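Local coordinates for putative polysaccharide biosynthesis protein with aminopeptidase-like domain (PDB 3K9T) that binds one zinc ion per subunit and probably takes part in making modified polysaccharides, and is not expected to act as a peptidase despite its aminopeptidase-like region, at residues P28-K40 and W65-Y77. Residues are numbered along the deposited sequence; the frame is centred on the assembly and turned at random.
Sequences PICRSITGNGVRK and WTVPKEWNIKDAY
Arg39 and Glu70 meet end-on, each terminal guanidinium nitrogen taking its own carboxylate oxygen: NH1 lies 2.7 Å from Glu70 OE2 and NH2 3.0 Å from Glu70 OE1. The oxygens lie close to the guanidinium plane, yet the donors come from above the carboxylate, the two planes being turned 46° apart. Glu70 reaches the arginine on an extended chain, with CG anti to the backbone N (chi1 176°). On the opposite face of the carboxylate, Asn72 ND2 donates to Glu70 OE2 (2.9 Å), which is thus gripped twice. The same asparagine turns OD1 to the start of helix 36-45, accepting Asn36 N at 2.8 Å on a lone pair, in the carbonyl plane; Asn36 OD1 in turn takes a bond from Arg39 NH1. Beside this polar cluster Thr34 OG1 accepts Trp71 N (2.9 Å) and also bonds Tyr99 OH. Deeper in, Ile33 CD1 packs on Pro68 CG (3.7 Å), while Ser32 CB abuts the Trp71 ring edge at CE3. Gly35, the helix N-cap residue, adopts a conformation (phi 117°) that disfavours any side chain. Further out, Glu55 forms a second salt bridge with Arg39, and Ser166 N donates to Glu70 OE1. The whole is an interdomain junction, where a helix start of the aminopeptidase-like region is pinned to a strand of the insert domain, with the side chain of Ile33 about 7 Å from that of zinc ligand His190.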
loop_
_atom_site.group_PDB
_atom_site.type_symbol
_atom_site.label_atom_id
_atom_site.label_comp_id
_atom_site.label_asym_id
_atom_site.label_seq_id
_atom_site.Cartn_x
_atom_site.Cartn_y
_atom_site.Cartn_z
ATOM N N PRO A 28 -37.133 27.011 16.724
ATOM C CA PRO A 28 -38.539 27.133 16.376
ATOM C C PRO A 28 -38.879 27.647 14.990
ATOM O O PRO A 28 -40.012 27.454 14.545
ATOM C CB PRO A 28 -39.044 28.161 17.380
ATOM C CG PRO A 28 -38.068 28.200 18.419
ATOM C CD PRO A 28 -36.783 27.995 17.754
ATOM N N ILE A 29 -37.932 28.308 14.340
ATOM C CA ILE A 29 -38.164 28.965 13.073
ATOM C C ILE A 29 -38.286 27.940 11.952
ATOM O O ILE A 29 -37.496 27.000 11.870
ATOM C CB ILE A 29 -37.006 29.976 12.770
ATOM C CG1 ILE A 29 -37.041 31.154 13.743
ATOM C CG2 ILE A 29 -37.075 30.468 11.348
ATOM C CD1 ILE A 29 -35.693 31.846 13.929
ATOM N N CYS A 30 -39.266 28.157 11.081
ATOM C CA CYS A 30 -39.535 27.295 9.957
ATOM C C CYS A 30 -38.725 27.671 8.694
ATOM O O CYS A 30 -39.195 28.388 7.803
ATOM C CB CYS A 30 -41.013 27.333 9.644
ATOM S SG CYS A 30 -41.514 26.064 8.457
ATOM N N ARG A 31 -37.493 27.175 8.622
ATOM C CA ARG A 31 -36.695 27.304 7.408
ATOM C C ARG A 31 -37.175 26.354 6.298
ATOM O O ARG A 31 -37.783 25.338 6.532
ATOM C CB ARG A 31 -35.234 26.991 7.716
ATOM C CG ARG A 31 -34.532 28.023 8.549
ATOM C CD ARG A 31 -33.337 27.467 9.301
ATOM N NE ARG A 31 -33.784 26.607 10.403
ATOM C CZ ARG A 31 -34.061 27.033 11.626
ATOM N NH1 ARG A 31 -33.917 28.320 11.953
ATOM N NH2 ARG A 31 -34.488 26.172 12.532
ATOM N N SER A 32 -36.883 26.728 5.075
ATOM C CA SER A 32 -37.013 25.862 3.914
ATOM C C SER A 32 -35.875 26.344 2.972
ATOM O O SER A 32 -34.994 27.107 3.406
ATOM C CB SER A 32 -38.402 25.993 3.277
ATOM O OG SER A 32 -38.557 25.120 2.168
ATOM N N ILE A 33 -35.888 25.929 1.706
ATOM C CA ILE A 33 -34.864 26.392 0.765
ATOM C C ILE A 33 -35.006 27.875 0.394
ATOM O O ILE A 33 -34.107 28.453 -0.189
ATOM C CB ILE A 33 -34.774 25.531 -0.490
ATOM C CG1 ILE A 33 -36.108 25.409 -1.209
ATOM C CG2 ILE A 33 -34.258 24.142 -0.128
ATOM C CD1 ILE A 33 -35.898 24.857 -2.659
ATOM N N THR A 34 -36.167 28.451 0.687
ATOM C CA THR A 34 -36.445 29.858 0.486
ATOM C C THR A 34 -37.339 30.279 1.644
ATOM O O THR A 34 -37.741 29.442 2.437
ATOM C CB THR A 34 -37.174 30.145 -0.861
ATOM O OG1 THR A 34 -38.492 29.572 -0.833
ATOM C CG2 THR A 34 -36.382 29.604 -2.038
ATOM N N GLY A 35 -37.608 31.571 1.772
ATOM C CA GLY A 35 -38.642 32.033 2.697
ATOM C C GLY A 35 -38.239 32.924 3.852
ATOM O O GLY A 35 -37.044 33.120 4.131
ATOM N N ASN A 36 -39.250 33.456 4.535
ATOM C CA ASN A 36 -38.997 34.362 5.666
ATOM C C ASN A 36 -38.320 33.683 6.871
ATOM O O ASN A 36 -37.733 34.341 7.721
ATOM C CB ASN A 36 -40.283 35.092 6.096
ATOM C CG ASN A 36 -40.734 36.145 5.090
ATOM O OD1 ASN A 36 -39.929 36.744 4.393
ATOM N ND2 ASN A 36 -42.026 36.368 5.020
ATOM N N GLY A 37 -38.367 32.362 6.915
ATOM C CA GLY A 37 -37.730 31.622 7.991
ATOM C C GLY A 37 -36.248 31.698 7.797
ATOM O O GLY A 37 -35.490 31.850 8.763
ATOM N N VAL A 38 -35.836 31.610 6.535
ATOM C CA VAL A 38 -34.424 31.758 6.224
ATOM C C VAL A 38 -34.017 33.172 6.588
ATOM O O VAL A 38 -32.946 33.379 7.193
ATOM C CB VAL A 38 -34.098 31.494 4.751
ATOM C CG1 VAL A 38 -32.570 31.596 4.539
ATOM C CG2 VAL A 38 -34.672 30.122 4.265
ATOM N N ARG A 39 -34.870 34.155 6.255
ATOM C CA ARG A 39 -34.553 35.555 6.586
ATOM C C ARG A 39 -34.468 35.800 8.084
ATOM O O ARG A 39 -33.547 36.487 8.538
ATOM C CB ARG A 39 -35.504 36.526 5.906
ATOM C CG ARG A 39 -35.319 36.507 4.399
ATOM C CD ARG A 39 -36.364 37.291 3.654
ATOM N NE ARG A 39 -36.244 37.052 2.210
ATOM C CZ ARG A 39 -37.158 36.444 1.454
ATOM N NH1 ARG A 39 -38.292 36.029 1.969
ATOM N NH2 ARG A 39 -36.948 36.265 0.164
ATOM N N LYS A 40 -35.371 35.188 8.867
ATOM C CA LYS A 40 -35.323 35.359 10.329
ATOM C C LYS A 40 -34.042 34.739 10.864
ATOM O O LYS A 40 -33.455 35.215 11.835
ATOM C CB LYS A 40 -36.594 34.799 10.988
ATOM C CG LYS A 40 -36.868 35.319 12.383
ATOM N N TRP A 65 -29.609 24.434 -13.036
ATOM C CA TRP A 65 -30.768 24.583 -12.166
ATOM C C TRP A 65 -31.478 25.903 -12.365
ATOM O O TRP A 65 -30.936 26.835 -12.938
ATOM C CB TRP A 65 -30.353 24.427 -10.701
ATOM C CG TRP A 65 -29.897 23.077 -10.363
ATOM C CD1 TRP A 65 -28.816 22.418 -10.878
ATOM C CD2 TRP A 65 -30.497 22.187 -9.410
ATOM N NE1 TRP A 65 -28.702 21.175 -10.295
ATOM C CE2 TRP A 65 -29.719 21.010 -9.390
ATOM C CE3 TRP A 65 -31.593 22.286 -8.551
ATOM C CZ2 TRP A 65 -30.009 19.941 -8.560
ATOM C CZ3 TRP A 65 -31.894 21.201 -7.718
ATOM C CH2 TRP A 65 -31.101 20.052 -7.737
ATOM N N THR A 66 -32.712 25.940 -11.888
ATOM C CA THR A 66 -33.527 27.136 -11.897
ATOM C C THR A 66 -33.900 27.498 -10.484
ATOM O O THR A 66 -34.409 26.653 -9.761
ATOM C CB THR A 66 -34.828 26.909 -12.664
ATOM O OG1 THR A 66 -34.521 26.484 -13.994
ATOM C CG2 THR A 66 -35.662 28.191 -12.676
ATOM N N VAL A 67 -33.680 28.755 -10.100
ATOM C CA VAL A 67 -34.045 29.187 -8.757
ATOM C C VAL A 67 -35.572 29.038 -8.575
ATOM O O VAL A 67 -36.363 29.647 -9.295
ATOM C CB VAL A 67 -33.579 30.637 -8.478
ATOM C CG1 VAL A 67 -34.175 31.192 -7.153
ATOM C CG2 VAL A 67 -32.061 30.707 -8.437
ATOM N N PRO A 68 -35.992 28.218 -7.610
ATOM C CA PRO A 68 -37.446 27.975 -7.427
ATOM C C PRO A 68 -38.287 29.181 -6.990
ATOM O O PRO A 68 -37.760 30.237 -6.671
ATOM C CB PRO A 68 -37.488 26.941 -6.300
ATOM C CG PRO A 68 -36.237 27.205 -5.479
ATOM C CD PRO A 68 -35.183 27.674 -6.500
ATOM N N LYS A 69 -39.600 28.986 -6.985
ATOM C CA LYS A 69 -40.518 29.927 -6.368
ATOM C C LYS A 69 -40.237 29.979 -4.877
ATOM O O LYS A 69 -39.667 29.050 -4.287
ATOM C CB LYS A 69 -41.977 29.529 -6.586
ATOM C CG LYS A 69 -42.406 29.672 -8.037
ATOM C CD LYS A 69 -43.906 29.506 -8.287
ATOM C CE LYS A 69 -44.192 29.682 -9.779
ATOM N NZ LYS A 69 -45.231 30.712 -10.041
ATOM N N GLU A 70 -40.633 31.092 -4.274
ATOM C CA GLU A 70 -40.442 31.278 -2.867
ATOM C C GLU A 70 -41.645 30.726 -2.135
ATOM O O GLU A 70 -42.790 30.961 -2.543
ATOM C CB GLU A 70 -40.242 32.770 -2.553
ATOM C CG GLU A 70 -40.130 33.032 -1.063
ATOM C CD GLU A 70 -39.835 34.463 -0.713
ATOM O OE1 GLU A 70 -39.217 35.206 -1.526
ATOM O OE2 GLU A 70 -40.205 34.827 0.418
ATOM N N TRP A 71 -41.376 30.029 -1.036
ATOM C CA TRP A 71 -42.415 29.411 -0.201
ATOM C C TRP A 71 -42.447 30.073 1.169
ATOM O O TRP A 71 -41.386 30.374 1.752
ATOM C CB TRP A 71 -42.139 27.909 -0.027
ATOM C CG TRP A 71 -43.188 27.159 0.732
ATOM C CD1 TRP A 71 -44.469 26.911 0.323
ATOM C CD2 TRP A 71 -43.061 26.560 2.024
ATOM N NE1 TRP A 71 -45.145 26.196 1.280
ATOM C CE2 TRP A 71 -44.301 25.965 2.334
ATOM C CE3 TRP A 71 -42.019 26.460 2.951
ATOM C CZ2 TRP A 71 -44.526 25.284 3.531
ATOM C CZ3 TRP A 71 -42.239 25.763 4.136
ATOM C CH2 TRP A 71 -43.481 25.182 4.412
ATOM N N ASN A 72 -43.666 30.276 1.680
ATOM C CA ASN A 72 -43.880 30.826 3.019
ATOM C C ASN A 72 -45.066 30.172 3.694
ATOM O O ASN A 72 -45.931 29.644 3.007
ATOM C CB ASN A 72 -44.072 32.326 2.957
ATOM C CG ASN A 72 -42.761 33.046 2.827
ATOM O OD1 ASN A 72 -41.969 33.100 3.789
ATOM N ND2 ASN A 72 -42.489 33.578 1.629
ATOM N N ILE A 73 -45.113 30.206 5.026
ATOM C CA ILE A 73 -46.202 29.554 5.741
ATOM C C ILE A 73 -46.528 30.329 7.005
ATOM O O ILE A 73 -45.627 30.699 7.739
ATOM C CB ILE A 73 -45.863 28.039 6.019
ATOM C CG1 ILE A 73 -47.011 27.303 6.735
ATOM C CG2 ILE A 73 -44.558 27.890 6.806
ATOM C CD1 ILE A 73 -47.014 25.772 6.497
ATOM N N LYS A 74 -47.827 30.600 7.210
ATOM C CA LYS A 74 -48.366 31.262 8.400
ATOM C C LYS A 74 -48.902 30.231 9.413
ATOM O O LYS A 74 -48.643 30.304 10.609
ATOM C CB LYS A 74 -49.505 32.212 8.009
ATOM C CG LYS A 74 -49.054 33.434 7.215
ATOM C CD LYS A 74 -50.236 34.245 6.655
ATOM C CE LYS A 74 -49.799 35.096 5.438
ATOM N NZ LYS A 74 -49.385 34.282 4.231
ATOM N N ASP A 75 -49.665 29.262 8.945
ATOM C CA ASP A 75 -50.255 28.306 9.867
ATOM C C ASP A 75 -50.634 27.084 9.076
ATOM O O ASP A 75 -50.727 27.142 7.846
ATOM C CB ASP A 75 -51.506 28.928 10.522
ATOM C CG ASP A 75 -51.907 28.276 11.859
ATOM O OD1 ASP A 75 -51.201 27.404 12.387
ATOM O OD2 ASP A 75 -52.957 28.676 12.404
ATOM N N ALA A 76 -50.808 25.978 9.789
ATOM C CA ALA A 76 -51.280 24.734 9.210
ATOM C C ALA A 76 -51.881 23.916 10.338
ATOM O O ALA A 76 -51.376 23.953 11.470
ATOM C CB ALA A 76 -50.163 23.987 8.558
ATOM N N TYR A 77 -52.977 23.211 10.044
ATOM C CA TYR A 77 -53.618 22.326 11.025
ATOM C C TYR A 77 -54.664 21.401 10.408
ATOM O O TYR A 77 -55.205 21.693 9.333
ATOM C CB TYR A 77 -54.255 23.119 12.188
ATOM C CG TYR A 77 -55.177 24.267 11.784
ATOM C CD1 TYR A 77 -56.545 24.071 11.582
ATOM C CD2 TYR A 77 -54.675 25.563 11.650
ATOM C CE1 TYR A 77 -57.378 25.142 11.220
ATOM C CE2 TYR A 77 -55.490 26.618 11.307
ATOM C CZ TYR A 77 -56.841 26.409 11.092
ATOM O OH TYR A 77 -57.621 27.497 10.752
#